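Local coordinates for protein DotI (Legionella pneumophila, PDB 3WZ4) that forms part of an inner-membrane complex essential for type IVB secretion, this chain being the protein's periplasmic domain, whose own role is not established, at residues L11-Q16 / S125-G130; L79-G82 / R87-W90. All coordinates share one frame; numbering follows the deposited sequence.

Contact 1 sets helix 7-21 against the start of the edge strand 129-138, and contact 2 closes the hairpin between strands 67-84 and 87-101 of the same antiparallel sheet. Their centres lie about 13 Å apart, and they meet directly where I129 CG2 packs 4.1 Å from W90 CZ3. Strand 106-119 lies between strands 87-101 and 129-138: its I117 touches W13 and I129 and shares a backbone hydrogen bond with W90. Residues near the N-terminus reach each contact separately: Q5 hydrogen-bonds R127, while D7 forms a salt bridge with K81 and accepts a hydrogen bond from W90. A bound methylpentanediol, probably from the crystallisation liquor, has its nearest atom about 3 Å from the Q80 side chain.

Contact 1 of 2, residues L11-Q16 / S125-G130; sequences LQWANQ and SPRGIG
W13 carries the helix side of this contact, meeting R127, I129 and G130 where helix 7-21 packs across the antiparallel sheet, an arrangement consistent with the NTF2-like clan. L11 and A14 face the sheet, both on V92. W13 projects its indole toward segment 125-130: CG stands anti to the backbone N (chi1 -174°), sending the ring away from the helix, where it also meets I117 and the ring of F39. A broad apolar ring suits this buried place. I129 CD1 lies over the ring's face, a CH-pi contact 4.1 Å from the centroid of the six-membered ring. With CG1 between the backbone N and carbonyl carbon (chi1 53°) and the chain extended beyond it, the branch carries CD1 out over the indole. At the far end of the ring, W13 CH2 is 3.9 Å from G130 CA. R127 borders the indole through its aliphatic portion, with CG 3.4 Å from W13 NE1. The guanidinium plane is turned 70° from the ring, and NH1 is hydrogen-bonded to Q5 OE1. R127 sits in a type I turn ending at G128, whose backbone angles would jam a CB against the preceding carbonyl O; G128 N closes the turn on S125 O at 2.7 Å.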
loop_
_atom_site.group_PDB
_atom_site.type_symbol
_atom_site.label_atom_id
_atom_site.label_comp_id
_atom_site.label_asym_id
_atom_site.label_seq_id
_atom_site.Cartn_x
_atom_site.Cartn_y
_atom_site.Cartn_z
ATOM N N LEU A 11 -6.507 -9.610 -5.471
ATOM C CA LEU A 11 -6.246 -8.442 -6.308
ATOM C C LEU A 11 -7.041 -7.217 -5.850
ATOM O O LEU A 11 -6.468 -6.158 -5.605
ATOM C CB LEU A 11 -6.529 -8.757 -7.777
ATOM C CG LEU A 11 -5.488 -9.643 -8.465
ATOM C CD1 LEU A 11 -6.075 -10.348 -9.676
ATOM C CD2 LEU A 11 -4.268 -8.830 -8.855
ATOM N N GLN A 12 -8.356 -7.364 -5.735
ATOM C CA GLN A 12 -9.197 -6.268 -5.265
ATOM C C GLN A 12 -8.663 -5.723 -3.948
ATOM O O GLN A 12 -8.613 -4.511 -3.735
ATOM C CB GLN A 12 -10.650 -6.718 -5.090
ATOM C CG GLN A 12 -11.344 -7.110 -6.385
ATOM C CD GLN A 12 -12.857 -7.044 -6.272
ATOM O OE1 GLN A 12 -13.402 -6.193 -5.566
ATOM N NE2 GLN A 12 -13.543 -7.946 -6.966
ATOM N N TRP A 13 -8.251 -6.632 -3.072
ATOM C CA TRP A 13 -7.700 -6.264 -1.777
ATOM C C TRP A 13 -6.395 -5.473 -1.919
ATOM O O TRP A 13 -6.201 -4.456 -1.249
ATOM C CB TRP A 13 -7.473 -7.519 -0.939
ATOM C CG TRP A 13 -7.051 -7.256 0.470
ATOM C CD1 TRP A 13 -7.866 -7.031 1.542
ATOM C CD2 TRP A 13 -5.709 -7.208 0.969
ATOM N NE1 TRP A 13 -7.114 -6.839 2.677
ATOM C CE2 TRP A 13 -5.788 -6.946 2.352
ATOM C CE3 TRP A 13 -4.450 -7.360 0.381
ATOM C CZ2 TRP A 13 -4.656 -6.831 3.155
ATOM C CZ3 TRP A 13 -3.327 -7.244 1.180
ATOM C CH2 TRP A 13 -3.438 -6.983 2.553
ATOM N N ALA A 14 -5.506 -5.946 -2.788
ATOM C CA ALA A 14 -4.235 -5.271 -3.032
ATOM C C ALA A 14 -4.468 -3.869 -3.591
ATOM O O ALA A 14 -3.732 -2.933 -3.278
ATOM C CB ALA A 14 -3.371 -6.089 -3.987
ATOM N N ASN A 15 -5.499 -3.739 -4.417
ATOM C CA ASN A 15 -5.904 -2.451 -4.960
ATOM C C ASN A 15 -6.271 -1.483 -3.841
ATOM O O ASN A 15 -5.851 -0.328 -3.847
ATOM C CB ASN A 15 -7.093 -2.631 -5.908
ATOM C CG ASN A 15 -7.465 -1.354 -6.641
ATOM O OD1 ASN A 15 -7.102 -0.255 -6.225
ATOM N ND2 ASN A 15 -8.200 -1.497 -7.739
ATOM N N GLN A 16 -7.052 -1.965 -2.878
ATOM C CA GLN A 16 -7.470 -1.148 -1.743
ATOM C C GLN A 16 -6.274 -0.707 -0.908
ATOM O O GLN A 16 -6.153 0.465 -0.551
ATOM C CB GLN A 16 -8.444 -1.922 -0.853
ATOM C CG GLN A 16 -9.649 -2.492 -1.579
ATOM C CD GLN A 16 -10.497 -3.379 -0.681
ATOM O OE1 GLN A 16 -10.890 -4.481 -1.068
ATOM N NE2 GLN A 16 -10.781 -2.900 0.526
ATOM N N SER A 125 -5.162 -11.553 11.847
ATOM C CA SER A 125 -5.557 -10.768 10.685
ATOM C C SER A 125 -6.775 -11.410 10.040
ATOM O O SER A 125 -6.638 -12.309 9.209
ATOM C CB SER A 125 -4.410 -10.685 9.677
ATOM O OG SER A 125 -4.730 -9.808 8.611
ATOM N N PRO A 126 -7.972 -10.947 10.423
ATOM C CA PRO A 126 -9.254 -11.507 9.980
ATOM C C PRO A 126 -9.330 -11.736 8.469
ATOM O O PRO A 126 -10.046 -12.631 8.018
ATOM C CB PRO A 126 -10.262 -10.436 10.405
ATOM C CG PRO A 126 -9.634 -9.795 11.592
ATOM C CD PRO A 126 -8.156 -9.785 11.312
ATOM N N ARG A 127 -8.600 -10.938 7.698
ATOM C CA ARG A 127 -8.612 -11.078 6.246
ATOM C C ARG A 127 -7.908 -12.360 5.802
ATOM O O ARG A 127 -8.226 -12.921 4.753
ATOM C CB ARG A 127 -7.975 -9.859 5.582
ATOM C CG ARG A 127 -8.180 -9.801 4.078
ATOM C CD ARG A 127 -9.653 -9.952 3.714
ATOM N NE ARG A 127 -9.868 -9.855 2.272
ATOM C CZ ARG A 127 -9.672 -10.854 1.415
ATOM N NH1 ARG A 127 -9.255 -12.036 1.850
ATOM N NH2 ARG A 127 -9.892 -10.669 0.120
ATOM N N GLY A 128 -6.953 -12.818 6.607
ATOM C CA GLY A 128 -6.235 -14.047 6.319
ATOM C C GLY A 128 -5.007 -13.824 5.461
ATOM O O GLY A 128 -4.220 -14.743 5.232
ATOM N N ILE A 129 -4.846 -12.599 4.976
ATOM C CA ILE A 129 -3.682 -12.238 4.178
ATOM C C ILE A 129 -3.138 -10.890 4.633
ATOM O O ILE A 129 -3.865 -10.084 5.215
ATOM C CB ILE A 129 -4.016 -12.156 2.673
ATOM C CG1 ILE A 129 -5.211 -11.227 2.443
ATOM C CG2 ILE A 129 -4.286 -13.543 2.100
ATOM C CD1 ILE A 129 -5.505 -10.962 0.986
ATOM N N GLY A 130 -1.856 -10.659 4.363
ATOM C CA GLY A 130 -1.212 -9.401 4.689
ATOM C C GLY A 130 -0.047 -9.103 3.766
ATOM O O GLY A 130 0.511 -10.005 3.141
#

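Contact 2 of 2, residues L79-G82 / R87-W90; sequences LQKG and RYSW
G82 and S89 form the antiparallel hydrogen-bonded pair near the end of a beta hairpin, joining strands 67-84 and 87-101 in the sheet. G82 N gives its hydrogen to S89 O at 3.0 Å, with an N-H...O angle of 158°, and S89 N returns a bond of 2.7 Å to G82 O. Glycine suits the place twice: its backbone angles would jam a CB against the preceding carbonyl O, and its bare CA sits over one face of the Y88 ring, 4.2 Å from the centroid, in a CH-pi contact. One residue back, K81 and W90 are a non-hydrogen-bonded pair on the same face, and K81 CB touches W90 CD1 at 3.8 Å. The extended lysine then crosses the tyrosine obliquely, with CD 3.7 Å from Y88 OH; the methylene chain passes the phenol oxygen and carries the ammonium on to D7. D7 holds the outer shell: OD2 pairs with K81 NZ in a salt bridge while OD1 accepts the indole N-H of W90, helping to set the turn of that ring. Y88 CD1 lies over one face of the same indole. A water joins the two polar ends, 3.2 Å from K81 NZ and 2.7 Å from Y88 OH.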
loop_
_atom_site.group_PDB
_atom_site.type_symbol
_atom_site.label_atom_id
_atom_site.label_comp_id
_atom_site.label_asym_id
_atom_site.label_seq_id
_atom_site.Cartn_x
_atom_site.Cartn_y
_atom_site.Cartn_z
ATOM N N LEU A 79 1.974 -11.021 -10.832
ATOM C CA LEU A 79 3.210 -11.316 -11.545
ATOM C C LEU A 79 3.605 -12.769 -11.321
ATOM O O LEU A 79 4.154 -13.425 -12.207
ATOM C CB LEU A 79 4.340 -10.400 -11.068
ATOM C CG LEU A 79 4.156 -8.888 -11.233
ATOM C CD1 LEU A 79 5.337 -8.150 -10.632
ATOM C CD2 LEU A 79 3.977 -8.512 -12.702
ATOM N N GLN A 80 3.319 -13.265 -10.122
ATOM C CA GLN A 80 3.709 -14.613 -9.742
ATOM C C GLN A 80 3.014 -15.006 -8.444
ATOM O O GLN A 80 2.783 -14.165 -7.577
ATOM C CB GLN A 80 5.227 -14.688 -9.569
ATOM C CG GLN A 80 5.753 -16.078 -9.276
ATOM C CD GLN A 80 7.265 -16.161 -9.379
ATOM O OE1 GLN A 80 7.981 -15.268 -8.923
ATOM N NE2 GLN A 80 7.758 -17.234 -9.989
ATOM N N LYS A 81 2.672 -16.284 -8.321
ATOM C CA LYS A 81 2.084 -16.799 -7.093
ATOM C C LYS A 81 2.671 -18.162 -6.753
ATOM O O LYS A 81 3.245 -18.831 -7.611
ATOM C CB LYS A 81 0.557 -16.875 -7.201
ATOM C CG LYS A 81 0.044 -17.739 -8.348
ATOM C CD LYS A 81 -1.482 -17.715 -8.416
ATOM C CE LYS A 81 -2.004 -18.608 -9.532
ATOM N NZ LYS A 81 -3.490 -18.694 -9.521
ATOM N N GLY A 82 2.534 -18.560 -5.493
ATOM C CA GLY A 82 3.061 -19.831 -5.037
ATOM C C GLY A 82 3.501 -19.806 -3.586
ATOM O O GLY A 82 3.342 -18.804 -2.888
ATOM N N ARG A 87 4.191 -20.555 3.218
ATOM C CA ARG A 87 2.956 -19.784 3.106
ATOM C C ARG A 87 2.664 -19.375 1.662
ATOM O O ARG A 87 3.525 -18.822 0.976
ATOM C CB ARG A 87 3.015 -18.552 4.015
ATOM C CG ARG A 87 3.361 -18.886 5.457
ATOM C CD ARG A 87 3.181 -17.694 6.381
ATOM N NE ARG A 87 3.950 -16.532 5.946
ATOM C CZ ARG A 87 4.297 -15.529 6.747
ATOM N NH1 ARG A 87 3.951 -15.552 8.028
ATOM N NH2 ARG A 87 4.994 -14.505 6.269
ATOM N N TYR A 88 1.447 -19.655 1.205
ATOM C CA TYR A 88 1.060 -19.300 -0.152
ATOM C C TYR A 88 1.107 -17.789 -0.315
ATOM O O TYR A 88 0.669 -17.049 0.566
ATOM C CB TYR A 88 -0.336 -19.829 -0.491
ATOM C CG TYR A 88 -0.540 -20.032 -1.977
ATOM C CD1 TYR A 88 -0.980 -18.993 -2.789
ATOM C CD2 TYR A 88 -0.270 -21.257 -2.571
ATOM C CE1 TYR A 88 -1.157 -19.175 -4.147
ATOM C CE2 TYR A 88 -0.445 -21.447 -3.929
ATOM C CZ TYR A 88 -0.888 -20.405 -4.710
ATOM O OH TYR A 88 -1.061 -20.591 -6.058
ATOM N N SER A 89 1.642 -17.332 -1.443
ATOM C CA SER A 89 1.887 -15.911 -1.637
ATOM C C SER A 89 1.536 -15.421 -3.040
ATOM O O SER A 89 1.409 -16.210 -3.974
ATOM C CB SER A 89 3.348 -15.587 -1.324
ATOM O OG SER A 89 3.683 -15.992 -0.011
ATOM N N TRP A 90 1.390 -14.108 -3.168
ATOM C CA TRP A 90 1.076 -13.467 -4.436
ATOM C C TRP A 90 1.925 -12.222 -4.600
ATOM O O TRP A 90 1.978 -11.380 -3.703
ATOM C CB TRP A 90 -0.387 -13.018 -4.475
ATOM C CG TRP A 90 -1.401 -14.112 -4.426
ATOM C CD1 TRP A 90 -2.039 -14.689 -5.489
ATOM C CD2 TRP A 90 -1.925 -14.742 -3.254
ATOM N NE1 TRP A 90 -2.919 -15.646 -5.048
ATOM C CE2 TRP A 90 -2.868 -15.700 -3.680
ATOM C CE3 TRP A 90 -1.686 -14.593 -1.885
ATOM C CZ2 TRP A 90 -3.568 -16.506 -2.787
ATOM C CZ3 TRP A 90 -2.381 -15.395 -0.999
ATOM C CH2 TRP A 90 -3.311 -16.340 -1.454
HETATM O O HOH W 1 -3.614 -20.102 -6.606
#